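Local coordinates for cobalamin biosynthesis protein CobN (Mycobacterium tuberculosis, PDB 7C6O) that acts as the large, catalytic subunit of cobaltochelatase, the enzyme that inserts cobalt into the corrin ring during cobalamin biosynthesis, at residues 715-720 with 762-767; 738-743 with 758-763. All coordinates share one frame; numbering follows the deposited sequence.

Contact 1: residues 715-720 with 762-767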
loop_
_atom_site.group_PDB
_atom_site.type_symbol
_atom_site.label_atom_id
_atom_site.label_comp_id
_atom_site.label_asym_id
_atom_site.label_seq_id
_atom_site.Cartn_x
_atom_site.Cartn_y
_atom_site.Cartn_z
ATOM N N ASP A 715 -5.001 1.683 28.715
ATOM C CA ASP A 715 -5.521 2.696 27.800
ATOM C C ASP A 715 -5.636 2.163 26.378
ATOM O O ASP A 715 -6.622 2.434 25.683
ATOM C CB ASP A 715 -4.632 3.939 27.828
ATOM C CG ASP A 715 -4.913 4.834 29.021
ATOM O OD1 ASP A 715 -6.099 5.119 29.289
ATOM O OD2 ASP A 715 -3.945 5.252 29.689
ATOM N N LEU A 716 -4.634 1.408 25.921
ATOM C CA LEU A 716 -4.676 0.888 24.559
ATOM C C LEU A 716 -5.795 -0.131 24.390
ATOM O O LEU A 716 -6.530 -0.094 23.395
ATOM C CB LEU A 716 -3.323 0.281 24.192
ATOM C CG LEU A 716 -3.165 -0.232 22.759
ATOM C CD1 LEU A 716 -3.537 0.848 21.758
ATOM C CD2 LEU A 716 -1.740 -0.706 22.531
ATOM N N VAL A 717 -5.950 -1.044 25.354
ATOM C CA VAL A 717 -7.038 -2.016 25.281
ATOM C C VAL A 717 -8.387 -1.307 25.293
ATOM O O VAL A 717 -9.292 -1.652 24.522
ATOM C CB VAL A 717 -6.924 -3.040 26.425
ATOM C CG1 VAL A 717 -8.194 -3.871 26.519
ATOM C CG2 VAL A 717 -5.718 -3.941 26.204
ATOM N N LEU A 718 -8.541 -0.300 26.159
ATOM C CA LEU A 718 -9.774 0.484 26.181
ATOM C C LEU A 718 -10.072 1.091 24.817
ATOM O O LEU A 718 -11.219 1.063 24.353
ATOM C CB LEU A 718 -9.681 1.588 27.235
ATOM C CG LEU A 718 -10.223 1.317 28.636
ATOM C CD1 LEU A 718 -9.922 2.503 29.540
ATOM C CD2 LEU A 718 -11.718 1.045 28.581
ATOM N N ALA A 719 -9.052 1.649 24.158
ATOM C CA ALA A 719 -9.263 2.244 22.842
ATOM C C ALA A 719 -9.662 1.189 21.817
ATOM O O ALA A 719 -10.540 1.428 20.978
ATOM C CB ALA A 719 -8.003 2.980 22.390
ATOM N N ILE A 720 -9.030 0.016 21.871
ATOM C CA ILE A 720 -9.354 -1.049 20.926
ATOM C C ILE A 720 -10.789 -1.523 21.125
ATOM O O ILE A 720 -11.530 -1.736 20.157
ATOM C CB ILE A 720 -8.346 -2.206 21.066
ATOM C CG1 ILE A 720 -6.967 -1.768 20.557
ATOM C CG2 ILE A 720 -8.835 -3.444 20.328
ATOM C CD1 ILE A 720 -5.852 -2.733 20.891
ATOM N N GLU A 762 -13.139 1.066 34.566
ATOM C CA GLU A 762 -13.154 0.283 35.798
ATOM C C GLU A 762 -13.163 -1.212 35.500
ATOM O O GLU A 762 -12.433 -1.983 36.134
ATOM C CB GLU A 762 -14.365 0.676 36.644
ATOM C CG GLU A 762 -14.296 0.234 38.092
ATOM C CD GLU A 762 -15.488 0.714 38.897
ATOM O OE1 GLU A 762 -16.621 0.666 38.371
ATOM O OE2 GLU A 762 -15.291 1.148 40.051
ATOM N N LEU A 763 -13.975 -1.636 34.529
ATOM C CA LEU A 763 -14.063 -3.053 34.185
ATOM C C LEU A 763 -12.748 -3.574 33.613
ATOM O O LEU A 763 -12.268 -4.641 34.012
ATOM C CB LEU A 763 -15.204 -3.281 33.193
ATOM C CG LEU A 763 -16.635 -3.241 33.734
ATOM C CD1 LEU A 763 -17.632 -3.299 32.589
ATOM C CD2 LEU A 763 -16.866 -4.387 34.707
ATOM N N VAL A 764 -12.158 -2.842 32.664
ATOM C CA VAL A 764 -10.928 -3.310 32.032
ATOM C C VAL A 764 -9.780 -3.312 33.035
ATOM O O VAL A 764 -8.932 -4.213 33.023
ATOM C CB VAL A 764 -10.602 -2.456 30.793
ATOM C CG1 VAL A 764 -9.353 -2.977 30.094
ATOM C CG2 VAL A 764 -11.776 -2.458 29.833
ATOM N N ALA A 765 -9.736 -2.312 33.920
ATOM C CA ALA A 765 -8.701 -2.284 34.947
ATOM C C ALA A 765 -8.840 -3.466 35.897
ATOM O O ALA A 765 -7.837 -4.009 36.376
ATOM C CB ALA A 765 -8.757 -0.966 35.719
ATOM N N ALA A 766 -10.077 -3.881 36.178
ATOM C CA ALA A 766 -10.287 -5.052 37.022
ATOM C C ALA A 766 -9.875 -6.327 36.300
ATOM O O ALA A 766 -9.252 -7.213 36.898
ATOM C CB ALA A 766 -11.747 -5.127 37.464
ATOM N N LEU A 767 -10.213 -6.439 35.011
ATOM C CA LEU A 767 -9.790 -7.597 34.232
ATOM C C LEU A 767 -8.272 -7.670 34.143
ATOM O O LEU A 767 -7.686 -8.755 34.240
ATOM C CB LEU A 767 -10.407 -7.543 32.834
ATOM C CG LEU A 767 -10.084 -8.717 31.907
ATOM C CD1 LEU A 767 -10.622 -10.014 32.494
ATOM C CD2 LEU A 767 -10.647 -8.477 30.515
#
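Two helices of the CobN/magnesium chelatase family region, 710-722 and 750-769, pack together where V764 meets V717 and L718 in a small, buried apolar contact. V764 directs its side chain at the opposing helix and divides its two methyl groups between these consecutive residues. CG1, anti to the V764 backbone N (chi1 -178°), lies 3.9 Å from CG1 of V717. CG2, set beside the backbone N, takes the other neighbour, 3.7 Å from CD2 of L718. Both pairs of side chains meet at a slant. L718 starts off at an angle from V764, and its end comes back toward the other helix through CD2. Its chi1 of -94° is turned well off a staggered value, while chi2 near 175° extends the chain to CD1, which also heads for helix 750-769, on the side of R761. The nearest CA atoms of the two segments, those of L718 and V764, are 7.1 Å apart. Beyond the pair of helices, V717 also packs on I798 and L801 of helix 784-801, and V764 touches W772 and L714. L718 lies against A760 and R761 one turn earlier on helix 750-769. No hydrogen bond links the two segments; their contact is apolar, made by methyl groups alone.

Contact 2: residues 738-743 with 758-763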
loop_
_atom_site.group_PDB
_atom_site.type_symbol
_atom_site.label_atom_id
_atom_site.label_comp_id
_atom_site.label_asym_id
_atom_site.label_seq_id
_atom_site.Cartn_x
_atom_site.Cartn_y
_atom_site.Cartn_z
ATOM N N GLN A 738 -20.740 0.570 24.117
ATOM C CA GLN A 738 -22.027 0.181 23.547
ATOM C C GLN A 738 -22.710 -0.866 24.417
ATOM O O GLN A 738 -23.893 -0.737 24.755
ATOM C CB GLN A 738 -21.837 -0.350 22.126
ATOM C CG GLN A 738 -21.773 0.716 21.051
ATOM C CD GLN A 738 -21.571 0.126 19.667
ATOM O OE1 GLN A 738 -21.137 -1.019 19.527
ATOM N NE2 GLN A 738 -21.887 0.905 18.638
ATOM N N ALA A 739 -21.974 -1.919 24.785
ATOM C CA ALA A 739 -22.515 -2.939 25.674
ATOM C C ALA A 739 -22.883 -2.371 27.036
ATOM O O ALA A 739 -23.679 -2.983 27.757
ATOM C CB ALA A 739 -21.512 -4.082 25.838
ATOM N N LEU A 740 -22.326 -1.220 27.403
ATOM C CA LEU A 740 -22.652 -0.562 28.660
ATOM C C LEU A 740 -23.735 0.499 28.514
ATOM O O LEU A 740 -24.081 1.144 29.508
ATOM C CB LEU A 740 -21.395 0.069 29.270
ATOM C CG LEU A 740 -20.347 -0.896 29.824
ATOM C CD1 LEU A 740 -19.173 -0.129 30.410
ATOM C CD2 LEU A 740 -20.967 -1.816 30.867
ATOM N N GLY A 741 -24.270 0.708 27.309
ATOM C CA GLY A 741 -25.395 1.611 27.153
ATOM C C GLY A 741 -25.272 2.692 26.096
ATOM O O GLY A 741 -26.292 3.211 25.630
ATOM N N LEU A 742 -24.051 3.050 25.708
ATOM C CA LEU A 742 -23.865 4.146 24.765
ATOM C C LEU A 742 -24.217 3.718 23.344
ATOM O O LEU A 742 -24.065 2.557 22.961
ATOM C CB LEU A 742 -22.424 4.657 24.803
ATOM C CG LEU A 742 -22.015 5.582 25.949
ATOM C CD1 LEU A 742 -20.604 6.115 25.713
ATOM C CD2 LEU A 742 -23.004 6.727 26.104
ATOM N N ALA A 743 -24.686 4.685 22.554
ATOM C CA ALA A 743 -25.000 4.412 21.157
ATOM C C ALA A 743 -23.756 4.488 20.278
ATOM O O ALA A 743 -23.637 3.738 19.302
ATOM C CB ALA A 743 -26.065 5.384 20.656
ATOM N N ALA A 758 -15.881 5.932 32.425
ATOM C CA ALA A 758 -15.376 5.569 33.745
ATOM C C ALA A 758 -15.756 4.137 34.103
ATOM O O ALA A 758 -14.949 3.400 34.681
ATOM C CB ALA A 758 -15.901 6.545 34.799
ATOM N N LYS A 759 -16.982 3.725 33.767
ATOM C CA LYS A 759 -17.389 2.345 34.013
ATOM C C LYS A 759 -16.569 1.374 33.172
ATOM O O LYS A 759 -16.127 0.331 33.668
ATOM C CB LYS A 759 -18.880 2.172 33.721
ATOM C CG LYS A 759 -19.799 2.914 34.675
ATOM C CD LYS A 759 -21.256 2.752 34.268
ATOM C CE LYS A 759 -22.186 3.396 35.282
ATOM N NZ LYS A 759 -21.873 4.837 35.481
ATOM N N ALA A 760 -16.359 1.702 31.895
ATOM C CA ALA A 760 -15.556 0.845 31.030
ATOM C C ALA A 760 -14.124 0.740 31.534
ATOM O O ALA A 760 -13.547 -0.354 31.568
ATOM C CB ALA A 760 -15.584 1.373 29.596
ATOM N N ARG A 761 -13.530 1.868 31.929
ATOM C CA ARG A 761 -12.173 1.837 32.463
ATOM C C ARG A 761 -12.101 0.995 33.730
ATOM O O ARG A 761 -11.120 0.278 33.955
ATOM C CB ARG A 761 -11.682 3.257 32.737
ATOM C CG ARG A 761 -10.221 3.325 33.146
ATOM C CD ARG A 761 -9.744 4.759 33.292
ATOM N NE ARG A 761 -8.293 4.816 33.434
ATOM C CZ ARG A 761 -7.450 4.856 32.407
ATOM N NH1 ARG A 761 -7.917 4.853 31.167
ATOM N NH2 ARG A 761 -6.143 4.901 32.622
ATOM N N GLU A 762 -13.139 1.066 34.566
ATOM C CA GLU A 762 -13.154 0.283 35.798
ATOM C C GLU A 762 -13.163 -1.212 35.500
ATOM O O GLU A 762 -12.433 -1.983 36.134
ATOM C CB GLU A 762 -14.365 0.676 36.644
ATOM C CG GLU A 762 -14.296 0.234 38.092
ATOM C CD GLU A 762 -15.488 0.714 38.897
ATOM O OE1 GLU A 762 -16.621 0.666 38.371
ATOM O OE2 GLU A 762 -15.291 1.148 40.051
ATOM N N LEU A 763 -13.975 -1.636 34.529
ATOM C CA LEU A 763 -14.063 -3.053 34.185
ATOM C C LEU A 763 -12.748 -3.574 33.613
ATOM O O LEU A 763 -12.268 -4.641 34.012
ATOM C CB LEU A 763 -15.204 -3.281 33.193
ATOM C CG LEU A 763 -16.635 -3.241 33.734
ATOM C CD1 LEU A 763 -17.632 -3.299 32.589
ATOM C CD2 LEU A 763 -16.866 -4.387 34.707
#
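L740, at the Schellman motif that ends the short helix 736-739, inserts its two methyl groups against helix 750-769. CD1 rests on the backbone of that helix, 3.7 Å from A760 N, and also touches A760 CB at 4.0 Å. The same methyl meets CB of K759, whose remaining chain then leads away from the contact and bends at its last torsion. CD2 meets L763 CD1 tip to tip at 4.0 Å. With chi1 at -70°, CG of L740 sits beside its own backbone N, and CB points at the opposing helix. A second surface is supplied by helix 784-801, where A786 touches L740 and L790 touches L763. Behind L740, G741, with phi at 128°, takes the chain out of the helix, and its N bonds back to Q738 O at 3.0 Å. Farther out, the side chain of Q738 bridges this turn. Its OE1 accepts a hydrogen bond from G735 N, while D748 OD1 bonds to the N of A743. The last link is a weak but nearly straight hydrogen bond from Q738 NE2 to the carbonyl O of A743, 3.4 Å long.

The centres of contacts 1 and 2 lie about 10 Å apart, and helix 750-769 serves both; the segments overlap at E762 and L763, of which L763 makes its contact only in contact 2. Helices 710-722 and 736-739 come first in the chain, one after the other, and both pack against this later helix, about one turn apart along it. The contacts also touch directly. R761 NH1 reaches back to D715 OD1 in a 2.6 Å salt bridge and packs on L718 CD1 at 3.5 Å, while L718 CD2 comes near A760 O. Helix 784-801 borders both, so the four helices form one local cluster; the contact centres lie about 31 and 35 Å from the centre of the chain.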